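Local coordinates for protein glycerol trinitrate reductase (Agrobacterium tumefaciens, PDB 5EPD) that probably reduces nitrate esters such as glycerol trinitrate as an FMN-dependent old yellow enzyme, here crystallised without its flavin, at residues 40-45 with 73-78; 47-52 with 363-368; 125-130 with 158-163; 232-237 with 275-280. All coordinates share one frame; numbering follows the deposited sequence.

Interaction 1 (40-45 with 73-78); sequences RIVMAP and LIISEA
Ile41 opens the strand pairing by offering its carbonyl to Leu73: Leu73 N donates to Ile41 O at 3.3 Å. Val42 pairs with Leu73 on the face of the sheet they share. With its CG1 anti to the backbone N (chi1 -180°), that methyl leads along the strand and meets Ile75 CG1 at 3.7 Å, while CG2 rests near Leu73 CB. Met43 is bonded through both backbone polar atoms: Met43 N lies 2.8 Å from Leu73 O, and Met43 O accepts from Ile75 N at 2.7 Å. Its extended side chain runs beside Ile74 on the other face, Met43 SD coming within 3.9 Å of Ile74 CG2, and Tyr64 and Tyr65 of helix 61-66 pack against this pair from outside.

Beyond Met43 the direct bonds stop. A water donates both to Ala44 O and, at 2.6 Å from the water oxygen, to Ile75 O, so it takes over where the direct backbone bonds end. Pro45 lies alongside Ile75, its ring CD 3.8 Å from Ile75 CB, and its CB reaches Ser76 O at 3.2 Å. Glu77 turns from the contact, its OE1 bonded to Tyr65.

Strands 41-43 and 73-75 run parallel, their axes 26° apart. They form the first strand pair of a TIM barrel, with strands 333-336 and 117-122 continuing the sheet to either side, and their C-terminal ends lead to the mouth where old yellow enzymes hold FMN.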
loop_
_atom_site.group_PDB
_atom_site.type_symbol
_atom_site.label_atom_id
_atom_site.label_comp_id
_atom_site.label_asym_id
_atom_site.label_seq_id
_atom_site.Cartn_x
_atom_site.Cartn_y
_atom_site.Cartn_z
ATOM N N ARG A 40 12.791 13.171 -1.274
ATOM C CA ARG A 40 12.594 12.143 -0.281
ATOM C C ARG A 40 11.146 12.078 0.188
ATOM O O ARG A 40 10.824 11.415 1.199
ATOM C CB ARG A 40 13.540 12.392 0.907
ATOM C CG ARG A 40 14.987 12.058 0.597
ATOM C CD ARG A 40 15.868 12.335 1.801
ATOM N NE ARG A 40 17.270 12.154 1.444
ATOM C CZ ARG A 40 18.034 11.103 1.774
ATOM N NH1 ARG A 40 17.568 10.099 2.524
ATOM N NH2 ARG A 40 19.303 11.070 1.361
ATOM N N ILE A 41 10.269 12.768 -0.535
ATOM C CA ILE A 41 8.839 12.777 -0.182
ATOM C C ILE A 41 8.069 11.691 -0.961
ATOM O O ILE A 41 8.079 11.635 -2.207
ATOM C CB ILE A 41 8.210 14.167 -0.390
ATOM C CG1 ILE A 41 8.939 15.208 0.461
ATOM C CG2 ILE A 41 6.730 14.145 -0.036
ATOM C CD1 ILE A 41 8.709 16.615 -0.042
ATOM N N VAL A 42 7.411 10.811 -0.206
ATOM C CA VAL A 42 6.625 9.737 -0.797
ATOM C C VAL A 42 5.122 9.996 -0.640
ATOM O O VAL A 42 4.648 10.424 0.428
ATOM C CB VAL A 42 7.027 8.401 -0.162
ATOM C CG1 VAL A 42 6.229 7.251 -0.752
ATOM C CG2 VAL A 42 8.531 8.206 -0.345
ATOM N N MET A 43 4.391 9.776 -1.727
ATOM C CA MET A 43 2.942 9.767 -1.671
ATOM C C MET A 43 2.494 8.370 -1.271
ATOM O O MET A 43 2.677 7.401 -2.007
ATOM C CB MET A 43 2.312 10.151 -3.017
ATOM C CG MET A 43 0.786 10.089 -2.999
ATOM S SD MET A 43 0.130 10.705 -4.551
ATOM C CE MET A 43 -1.566 10.150 -4.423
ATOM N N ALA A 44 1.882 8.286 -0.108
ATOM C CA ALA A 44 1.451 7.014 0.414
ATOM C C ALA A 44 0.245 6.452 -0.370
ATOM O O ALA A 44 -0.483 7.198 -1.064
ATOM C CB ALA A 44 1.109 7.184 1.876
ATOM N N PRO A 45 0.027 5.127 -0.266
ATOM C CA PRO A 45 -1.123 4.473 -0.908
ATOM C C PRO A 45 -2.423 4.952 -0.293
ATOM O O PRO A 45 -2.601 4.905 0.944
ATOM C CB PRO A 45 -0.898 2.999 -0.617
ATOM C CG PRO A 45 -0.149 3.005 0.682
ATOM C CD PRO A 45 0.787 4.181 0.579
ATOM N N LEU A 73 8.438 9.861 -4.956
ATOM C CA LEU A 73 7.879 8.550 -5.281
ATOM C C LEU A 73 6.401 8.528 -4.922
ATOM O O LEU A 73 6.005 8.983 -3.822
ATOM C CB LEU A 73 8.613 7.441 -4.498
ATOM C CG LEU A 73 8.148 5.986 -4.704
ATOM C CD1 LEU A 73 8.484 5.461 -6.094
ATOM C CD2 LEU A 73 8.734 5.059 -3.652
ATOM N N ILE A 74 5.585 8.007 -5.843
ATOM C CA ILE A 74 4.168 7.768 -5.575
ATOM C C ILE A 74 3.963 6.289 -5.330
ATOM O O ILE A 74 4.415 5.458 -6.124
ATOM C CB ILE A 74 3.269 8.168 -6.763
ATOM C CG1 ILE A 74 3.326 9.656 -6.993
ATOM C CG2 ILE A 74 1.820 7.743 -6.506
ATOM C CD1 ILE A 74 2.635 10.086 -8.287
ATOM N N ILE A 75 3.290 5.952 -4.235
ATOM C CA ILE A 75 2.790 4.585 -4.074
ATOM C C ILE A 75 1.323 4.610 -4.483
ATOM O O ILE A 75 0.512 5.359 -3.910
ATOM C CB ILE A 75 2.843 4.038 -2.623
ATOM C CG1 ILE A 75 4.128 4.425 -1.887
ATOM C CG2 ILE A 75 2.647 2.523 -2.653
ATOM C CD1 ILE A 75 5.324 3.620 -2.327
ATOM N N SER A 76 0.970 3.806 -5.469
ATOM C CA SER A 76 -0.422 3.758 -5.910
ATOM C C SER A 76 -1.316 3.296 -4.787
ATOM O O SER A 76 -0.869 2.665 -3.815
ATOM C CB SER A 76 -0.622 2.740 -7.016
ATOM O OG SER A 76 -0.548 1.414 -6.478
ATOM N N GLU A 77 -2.584 3.612 -4.972
ATOM C CA GLU A 77 -3.673 2.988 -4.265
ATOM C C GLU A 77 -3.492 1.486 -4.254
ATOM O O GLU A 77 -3.003 0.886 -5.235
ATOM C CB GLU A 77 -4.991 3.324 -4.958
ATOM C CG GLU A 77 -5.032 2.943 -6.450
ATOM C CD GLU A 77 -6.092 3.733 -7.219
ATOM O OE1 GLU A 77 -5.761 4.697 -7.965
ATOM O OE2 GLU A 77 -7.277 3.371 -7.080
ATOM N N ALA A 78 -3.871 0.884 -3.136
ATOM C CA ALA A 78 -3.921 -0.573 -3.043
ATOM C C ALA A 78 -4.742 -1.146 -4.219
ATOM O O ALA A 78 -5.845 -0.660 -4.519
ATOM C CB ALA A 78 -4.531 -0.995 -1.717
HETATM O O HOH W 1 -1.685 6.688 -3.511
#

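Interaction 2 (47-52 with 363-368); sequences TRNRAG and KIFGGS
Arg50 and Arg48 both reach into the carbonyls of the 363-368 loop and meet on Ile364 O, which accepts from Arg48 NE at 2.7 Å and from Arg50 NH2 at 2.8 Å. The chain of Arg50, extended from CG to NE, brings the edge of its guanidinium to two more carbonyls. Arg50 NH1 lies 2.9 Å from Lys363 O, and Ser368 O is gripped side-on, 3.0 Å from Arg50 NE and 3.2 Å from Arg50 NH1. Arg48 instead bends at chi2 and chi3, which folds its head back so that Ile364 O sits almost exactly in the guanidinium plane.

The backbones join directly where Gly366 N donates to Arg48 O at 2.9 Å. Beside this bond Asn49 OD1 lies at the edge of the Phe365 ring, 3.3 Å from its CD1, with amide and ring planes 62° apart. A water links Asn49 O to Gly367 N.

Farther out, Gly371 O takes a bond from Arg48 NH2, and Gln89 O holds Asn49 ND2, fixing the amide rotation.

Two cationic heads are thus bound by backbone oxygens, whose partial negative charge would offset their closeness and pin a loop without regular secondary structure.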
loop_
_atom_site.group_PDB
_atom_site.type_symbol
_atom_site.label_atom_id
_atom_site.label_comp_id
_atom_site.label_asym_id
_atom_site.label_seq_id
_atom_site.Cartn_x
_atom_site.Cartn_y
_atom_site.Cartn_z
ATOM N N THR A 47 -6.577 4.667 -1.065
ATOM C CA THR A 47 -7.744 4.177 -1.742
ATOM C C THR A 47 -8.730 5.302 -2.085
ATOM O O THR A 47 -9.128 6.101 -1.195
ATOM C CB THR A 47 -8.476 3.147 -0.869
ATOM O OG1 THR A 47 -7.603 2.046 -0.557
ATOM C CG2 THR A 47 -9.692 2.649 -1.603
ATOM N N ARG A 48 -9.164 5.321 -3.358
ATOM C CA ARG A 48 -10.128 6.334 -3.889
ATOM C C ARG A 48 -11.436 5.769 -4.506
ATOM O O ARG A 48 -12.380 6.520 -4.739
ATOM C CB ARG A 48 -9.426 7.244 -4.927
ATOM C CG ARG A 48 -8.113 7.885 -4.471
ATOM C CD ARG A 48 -8.202 8.542 -3.096
ATOM N NE ARG A 48 -9.245 9.564 -3.060
ATOM C CZ ARG A 48 -9.056 10.835 -3.398
ATOM N NH1 ARG A 48 -7.851 11.246 -3.791
ATOM N NH2 ARG A 48 -10.073 11.708 -3.343
ATOM N N ASN A 49 -11.488 4.465 -4.779
ATOM C CA ASN A 49 -12.726 3.803 -5.269
ATOM C C ASN A 49 -13.337 4.479 -6.510
ATOM O O ASN A 49 -14.531 4.845 -6.535
ATOM C CB ASN A 49 -13.769 3.694 -4.156
ATOM C CG ASN A 49 -13.172 3.258 -2.829
ATOM O OD1 ASN A 49 -12.785 4.113 -2.022
ATOM N ND2 ASN A 49 -13.108 1.934 -2.577
ATOM N N ARG A 50 -12.496 4.673 -7.525
ATOM C CA ARG A 50 -12.899 5.329 -8.786
ATOM C C ARG A 50 -12.380 4.540 -10.015
ATOM O O ARG A 50 -12.060 5.112 -11.069
ATOM C CB ARG A 50 -12.380 6.771 -8.805
ATOM C CG ARG A 50 -13.145 7.769 -7.945
ATOM C CD ARG A 50 -12.304 9.038 -7.865
ATOM N NE ARG A 50 -12.977 10.184 -7.249
ATOM C CZ ARG A 50 -13.038 10.445 -5.944
ATOM N NH1 ARG A 50 -13.679 11.526 -5.526
ATOM N NH2 ARG A 50 -12.489 9.638 -5.049
ATOM N N ALA A 51 -12.264 3.222 -9.869
ATOM C CA ALA A 51 -11.877 2.381 -10.997
ATOM C C ALA A 51 -13.135 2.170 -11.823
ATOM O O ALA A 51 -14.249 2.223 -11.279
ATOM C CB ALA A 51 -11.322 1.044 -10.520
ATOM N N GLY A 52 -12.972 1.912 -13.119
ATOM C CA GLY A 52 -14.134 1.684 -13.978
ATOM C C GLY A 52 -14.485 0.218 -14.150
ATOM O O GLY A 52 -13.910 -0.643 -13.487
ATOM N N LYS A 363 -15.451 13.288 0.056
ATOM C CA LYS A 363 -15.152 12.958 -1.338
ATOM C C LYS A 363 -13.909 12.096 -1.522
ATOM O O LYS A 363 -13.456 11.906 -2.653
ATOM C CB LYS A 363 -14.994 14.238 -2.180
ATOM C CG LYS A 363 -16.166 15.211 -2.118
ATOM C CD LYS A 363 -17.391 14.630 -2.785
ATOM C CE LYS A 363 -18.502 15.673 -2.902
ATOM N NZ LYS A 363 -18.084 16.875 -3.684
ATOM N N ILE A 364 -13.344 11.573 -0.447
ATOM C CA ILE A 364 -12.153 10.724 -0.597
ATOM C C ILE A 364 -12.483 9.448 -1.388
ATOM O O ILE A 364 -11.784 9.121 -2.361
ATOM C CB ILE A 364 -11.483 10.373 0.767
ATOM C CG1 ILE A 364 -10.888 11.640 1.400
ATOM C CG2 ILE A 364 -10.392 9.289 0.605
ATOM C CD1 ILE A 364 -10.408 11.429 2.824
ATOM N N PHE A 365 -13.546 8.758 -0.958
ATOM C CA PHE A 365 -13.909 7.426 -1.439
ATOM C C PHE A 365 -15.131 7.512 -2.348
ATOM O O PHE A 365 -16.233 7.884 -1.891
ATOM C CB PHE A 365 -14.256 6.476 -0.251
ATOM C CG PHE A 365 -13.225 6.461 0.842
ATOM C CD1 PHE A 365 -12.000 5.829 0.657
ATOM C CD2 PHE A 365 -13.466 7.116 2.055
ATOM C CE1 PHE A 365 -11.030 5.853 1.662
ATOM C CE2 PHE A 365 -12.505 7.142 3.057
ATOM C CZ PHE A 365 -11.288 6.507 2.871
ATOM N N GLY A 366 -14.941 7.150 -3.621
ATOM C CA GLY A 366 -16.018 7.128 -4.610
ATOM C C GLY A 366 -16.212 8.485 -5.243
ATOM O O GLY A 366 -15.536 9.457 -4.887
ATOM N N GLY A 367 -17.131 8.538 -6.199
ATOM C CA GLY A 367 -17.488 9.794 -6.855
ATOM C C GLY A 367 -16.718 10.185 -8.118
ATOM O O GLY A 367 -16.247 9.350 -8.901
ATOM N N SER A 368 -16.590 11.486 -8.301
ATOM C CA SER A 368 -16.215 12.034 -9.584
ATOM C C SER A 368 -14.908 12.779 -9.453
ATOM O O SER A 368 -14.210 12.662 -8.444
ATOM C CB SER A 368 -17.304 13.010 -10.004
ATOM O OG SER A 368 -17.363 14.082 -9.069
HETATM O O HOH W 2 -17.240 6.152 -7.520
#

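Interaction 3 (125-130 with 158-163); sequences GRISHV and VDVSEP
An inverse gamma turn centred on Ile127 brings the loop after barrel strand 117-122 against Val160 and Ser161, at the exit of the hairpin 150-159. At the end of the turn, Ser128 O accepts from Ser161 N at 3.1 Å. Ser161 then returns a bond through its side chain: its OG accepts from Val130 N at 3.0 Å.

The same hydroxyl sits over one face of the His129 ring, offset toward the rim. That ring is swung over it by the first torsion, which puts CG anti to the backbone N (chi1 -168°). At the ring edge Asp159 O comes 3.4 Å from His129 CD2. Val158 CG1 lies 3.5 Å from His129 CD2, the two side chains crossing at about a right angle. Val160 CB presses on Ser128 O at 3.2 Å, and its CG1 touches Ile127 CG2 as the two side chains cross. A water donates to both Arg126 O and Ser161 O, bridging the two chains, and Pro163 CG packs on Arg126 CB at 3.7 Å.

Outward, the guanidinium of Arg126 leaves for Ile145 O, while Val158 and Val160 lie on Thr151 of strand 150-153. Pro163 and Arg126 share Ala141 of strand 140-141, so the contact clamps the loop between the hairpin and that short strand.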
loop_
_atom_site.group_PDB
_atom_site.type_symbol
_atom_site.label_atom_id
_atom_site.label_comp_id
_atom_site.label_asym_id
_atom_site.label_seq_id
_atom_site.Cartn_x
_atom_site.Cartn_y
_atom_site.Cartn_z
ATOM N N GLY A 125 -7.945 -10.324 2.138
ATOM C CA GLY A 125 -8.326 -11.420 3.025
ATOM C C GLY A 125 -9.751 -11.227 3.527
ATOM O O GLY A 125 -10.672 -11.000 2.730
ATOM N N ARG A 126 -9.935 -11.304 4.845
ATOM C CA ARG A 126 -11.296 -11.281 5.419
ATOM C C ARG A 126 -11.998 -9.918 5.385
ATOM O O ARG A 126 -13.214 -9.839 5.692
ATOM C CB ARG A 126 -11.274 -11.780 6.857
ATOM C CG ARG A 126 -10.617 -10.823 7.827
ATOM C CD ARG A 126 -10.303 -11.508 9.133
ATOM N NE ARG A 126 -9.720 -10.553 10.063
ATOM C CZ ARG A 126 -9.718 -10.666 11.392
ATOM N NH1 ARG A 126 -10.267 -11.708 12.023
ATOM N NH2 ARG A 126 -9.130 -9.718 12.099
ATOM N N ILE A 127 -11.249 -8.863 5.019
ATOM C CA ILE A 127 -11.823 -7.513 4.900
ATOM C C ILE A 127 -12.415 -7.354 3.496
ATOM O O ILE A 127 -11.867 -6.643 2.631
ATOM C CB ILE A 127 -10.789 -6.423 5.240
ATOM C CG1 ILE A 127 -10.247 -6.662 6.653
ATOM C CG2 ILE A 127 -11.425 -5.034 5.213
ATOM C CD1 ILE A 127 -9.192 -5.657 7.069
ATOM N N SER A 128 -13.541 -8.052 3.298
ATOM C CA SER A 128 -14.313 -8.004 2.054
ATOM C C SER A 128 -15.780 -8.331 2.330
ATOM O O SER A 128 -16.202 -8.471 3.487
ATOM C CB SER A 128 -13.734 -8.985 1.023
ATOM O OG SER A 128 -14.330 -8.801 -0.255
ATOM N N HIS A 129 -16.559 -8.444 1.267
ATOM C CA HIS A 129 -17.983 -8.740 1.391
ATOM C C HIS A 129 -18.336 -9.710 0.280
ATOM O O HIS A 129 -17.760 -9.652 -0.805
ATOM C CB HIS A 129 -18.791 -7.448 1.279
ATOM C CG HIS A 129 -20.228 -7.583 1.681
ATOM N ND1 HIS A 129 -21.213 -7.987 0.806
ATOM C CD2 HIS A 129 -20.857 -7.324 2.852
ATOM C CE1 HIS A 129 -22.382 -7.994 1.423
ATOM N NE2 HIS A 129 -22.196 -7.588 2.665
ATOM N N VAL A 130 -19.261 -10.617 0.562
ATOM C CA VAL A 130 -19.725 -11.613 -0.431
ATOM C C VAL A 130 -20.073 -10.992 -1.778
ATOM O O VAL A 130 -19.735 -11.525 -2.834
ATOM C CB VAL A 130 -20.898 -12.489 0.108
ATOM C CG1 VAL A 130 -20.385 -13.472 1.139
ATOM C CG2 VAL A 130 -22.015 -11.647 0.726
ATOM N N VAL A 158 -20.954 -1.283 5.118
ATOM C CA VAL A 158 -21.571 -2.489 5.633
ATOM C C VAL A 158 -20.503 -3.322 6.342
ATOM O O VAL A 158 -19.299 -3.263 5.995
ATOM C CB VAL A 158 -22.199 -3.289 4.471
ATOM C CG1 VAL A 158 -21.121 -3.929 3.621
ATOM C CG2 VAL A 158 -23.137 -4.392 4.972
ATOM N N ASP A 159 -20.917 -4.110 7.331
ATOM C CA ASP A 159 -19.967 -5.005 7.986
ATOM C C ASP A 159 -19.401 -5.999 6.961
ATOM O O ASP A 159 -20.100 -6.449 6.038
ATOM C CB ASP A 159 -20.622 -5.749 9.141
ATOM C CG ASP A 159 -21.196 -4.820 10.177
ATOM O OD1 ASP A 159 -20.660 -3.722 10.394
ATOM O OD2 ASP A 159 -22.218 -5.183 10.773
ATOM N N VAL A 160 -18.125 -6.302 7.102
ATOM C CA VAL A 160 -17.509 -7.331 6.284
ATOM C C VAL A 160 -18.123 -8.692 6.616
ATOM O O VAL A 160 -18.674 -8.895 7.697
ATOM C CB VAL A 160 -15.967 -7.360 6.439
ATOM C CG1 VAL A 160 -15.366 -6.074 5.854
ATOM C CG2 VAL A 160 -15.525 -7.560 7.902
ATOM N N SER A 161 -18.040 -9.612 5.664
ATOM C CA SER A 161 -18.655 -10.910 5.788
ATOM C C SER A 161 -17.778 -11.850 6.595
ATOM O O SER A 161 -16.563 -11.630 6.736
ATOM C CB SER A 161 -18.856 -11.501 4.404
ATOM O OG SER A 161 -19.616 -10.627 3.581
ATOM N N GLU A 162 -18.416 -12.915 7.095
ATOM C CA GLU A 162 -17.739 -14.073 7.687
ATOM C C GLU A 162 -16.801 -14.704 6.648
ATOM O O GLU A 162 -17.223 -14.993 5.535
ATOM C CB GLU A 162 -18.778 -15.121 8.105
ATOM C CG GLU A 162 -19.753 -14.653 9.185
ATOM C CD GLU A 162 -19.132 -14.612 10.572
ATOM O OE1 GLU A 162 -18.033 -15.204 10.739
ATOM O OE2 GLU A 162 -19.754 -13.987 11.480
ATOM N N PRO A 163 -15.519 -14.891 6.994
ATOM C CA PRO A 163 -14.622 -15.488 6.024
ATOM C C PRO A 163 -14.489 -16.999 6.184
ATOM O O PRO A 163 -14.801 -17.530 7.237
ATOM C CB PRO A 163 -13.286 -14.837 6.374
ATOM C CG PRO A 163 -13.346 -14.640 7.863
ATOM C CD PRO A 163 -14.790 -14.337 8.161
HETATM O O HOH W 3 -14.220 -10.451 8.077
#

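Interaction 4 (232-237 with 275-280); sequences VTAAVA and DALGIA
Thr233, Ala234 and Ala237 meet Leu277 and Ile279 through aliphatic side chains: no ring, amide, carboxylate or guanidinium takes part, so there are no faces or edges to arrange, and the fit is mainly one of methyl against methyl. The three helix residues, spaced as i, i+1 and i+4, project from one side of helix 227-240. Leu277 sets both methyls against Ala234, CD2 lying 3.6 Å from Ala234 CB and CD1 3.9 Å from Ala234 N. Leu277 CD1 also lies 4.4 Å from Thr233 CB.

Ile279 CG2 rests against both Thr233 and Ala237, 3.9 Å from Thr233 CG2 and 4.2 Å from Ala237 CB, while Ile279 CD1 reaches Thr233 CG2 at 4.1 Å. The Thr233 and Ile279 side chains cross at about a right angle. Thr233 can present a methyl because chi1 of -46° turns CG2 anti to the backbone N, and its OG1 is bonded to Met229 O of the preceding helical turn.

Gly278, with positive phi (80°), lets the chain leave helix 263-276 and swing toward strand 281-284, so Ile279 comes back to the helix that Leu277 already touches. Behind them, Ile279 and Thr233 also rest on Ile247 of strand 245-249.

With no polar atom bonded across it, the joint between helix 227-240 and the chain leaving helix 263-276 depends on dispersion and the exclusion of water, through the apolar packing of Leu277 and Ile279 against the helix.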
loop_
_atom_site.group_PDB
_atom_site.type_symbol
_atom_site.label_atom_id
_atom_site.label_comp_id
_atom_site.label_asym_id
_atom_site.label_seq_id
_atom_site.Cartn_x
_atom_site.Cartn_y
_atom_site.Cartn_z
ATOM N N VAL A 232 5.480 -14.623 0.046
ATOM C CA VAL A 232 4.940 -13.726 -0.979
ATOM C C VAL A 232 6.028 -12.726 -1.432
ATOM O O VAL A 232 6.296 -12.593 -2.621
ATOM C CB VAL A 232 3.636 -13.024 -0.512
ATOM C CG1 VAL A 232 3.308 -11.828 -1.402
ATOM C CG2 VAL A 232 2.464 -13.997 -0.512
ATOM N N THR A 233 6.679 -12.059 -0.491
ATOM C CA THR A 233 7.763 -11.132 -0.822
ATOM C C THR A 233 8.957 -11.818 -1.543
ATOM O O THR A 233 9.578 -11.243 -2.437
ATOM C CB THR A 233 8.256 -10.403 0.457
ATOM O OG1 THR A 233 7.134 -9.939 1.216
ATOM C CG2 THR A 233 9.159 -9.221 0.120
ATOM N N ALA A 234 9.283 -13.041 -1.151
ATOM C CA ALA A 234 10.375 -13.793 -1.788
ATOM C C ALA A 234 10.078 -14.110 -3.270
ATOM O O ALA A 234 10.966 -14.000 -4.137
ATOM C CB ALA A 234 10.652 -15.082 -1.001
ATOM N N ALA A 235 8.825 -14.506 -3.542
ATOM C CA ALA A 235 8.374 -14.819 -4.895
ATOM C C ALA A 235 8.303 -13.576 -5.774
ATOM O O ALA A 235 8.654 -13.633 -6.946
ATOM C CB ALA A 235 7.029 -15.508 -4.853
ATOM N N VAL A 236 7.830 -12.467 -5.213
ATOM C CA VAL A 236 7.773 -11.205 -5.932
ATOM C C VAL A 236 9.191 -10.720 -6.224
ATOM O O VAL A 236 9.487 -10.310 -7.335
ATOM C CB VAL A 236 6.992 -10.129 -5.136
ATOM C CG1 VAL A 236 7.180 -8.742 -5.747
ATOM C CG2 VAL A 236 5.513 -10.475 -5.075
ATOM N N ALA A 237 10.062 -10.774 -5.219
ATOM C CA ALA A 237 11.451 -10.361 -5.389
ATOM C C ALA A 237 12.165 -11.175 -6.471
ATOM O O ALA A 237 12.961 -10.624 -7.226
ATOM C CB ALA A 237 12.204 -10.458 -4.068
ATOM N N ASP A 275 15.157 -8.395 5.384
ATOM C CA ASP A 275 16.498 -7.929 5.063
ATOM C C ASP A 275 17.312 -9.013 4.359
ATOM O O ASP A 275 18.065 -8.731 3.418
ATOM C CB ASP A 275 17.237 -7.487 6.312
ATOM C CG ASP A 275 18.517 -6.741 5.988
ATOM O OD1 ASP A 275 18.492 -5.831 5.130
ATOM O OD2 ASP A 275 19.556 -7.066 6.584
ATOM N N ALA A 276 17.138 -10.249 4.808
ATOM C CA ALA A 276 17.831 -11.386 4.220
ATOM C C ALA A 276 17.477 -11.577 2.751
ATOM O O ALA A 276 18.336 -11.996 1.973
ATOM C CB ALA A 276 17.533 -12.666 5.004
ATOM N N LEU A 277 16.226 -11.286 2.374
ATOM C CA LEU A 277 15.795 -11.378 0.963
ATOM C C LEU A 277 16.384 -10.271 0.075
ATOM O O LEU A 277 16.277 -10.342 -1.153
ATOM C CB LEU A 277 14.266 -11.356 0.860
ATOM C CG LEU A 277 13.544 -12.624 1.303
ATOM C CD1 LEU A 277 12.054 -12.393 1.560
ATOM C CD2 LEU A 277 13.750 -13.694 0.246
ATOM N N GLY A 278 16.983 -9.246 0.683
ATOM C CA GLY A 278 17.689 -8.195 -0.066
ATOM C C GLY A 278 16.799 -7.125 -0.677
ATOM O O GLY A 278 17.243 -6.349 -1.517
ATOM N N ILE A 279 15.546 -7.057 -0.237
ATOM C CA ILE A 279 14.581 -6.152 -0.867
ATOM C C ILE A 279 14.972 -4.692 -0.681
ATOM O O ILE A 279 15.618 -4.307 0.309
ATOM C CB ILE A 279 13.114 -6.371 -0.414
ATOM C CG1 ILE A 279 12.991 -6.331 1.099
ATOM C CG2 ILE A 279 12.556 -7.682 -0.970
ATOM C CD1 ILE A 279 11.565 -6.172 1.552
ATOM N N ALA A 280 14.568 -3.897 -1.668
ATOM C CA ALA A 280 14.868 -2.466 -1.732
ATOM C C ALA A 280 14.412 -1.659 -0.496
ATOM O O ALA A 280 15.125 -0.760 -0.067
ATOM C CB ALA A 280 14.256 -1.865 -2.992
#

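In the fold
From the N terminus, strand 41-43 enters interaction 1, which closes a short loop by pairing the first two barrel strands. Residues 47-52 follow almost at once but wait for 363-368, so interaction 2 alternates with interaction 1 along the chain and ties the start of the barrel to the loop after helix 346-352 across 310 residues. Interactions 3 and 4 both fall within that span, one after the other. Interaction 3 folds the excursion after barrel strand 117-122 back on itself; interaction 4 joins helix 227-240 to the turn that follows helix 263-276. The centres of interactions 2 and 4 are about 31 Å apart, on opposite sides of the chain's centre.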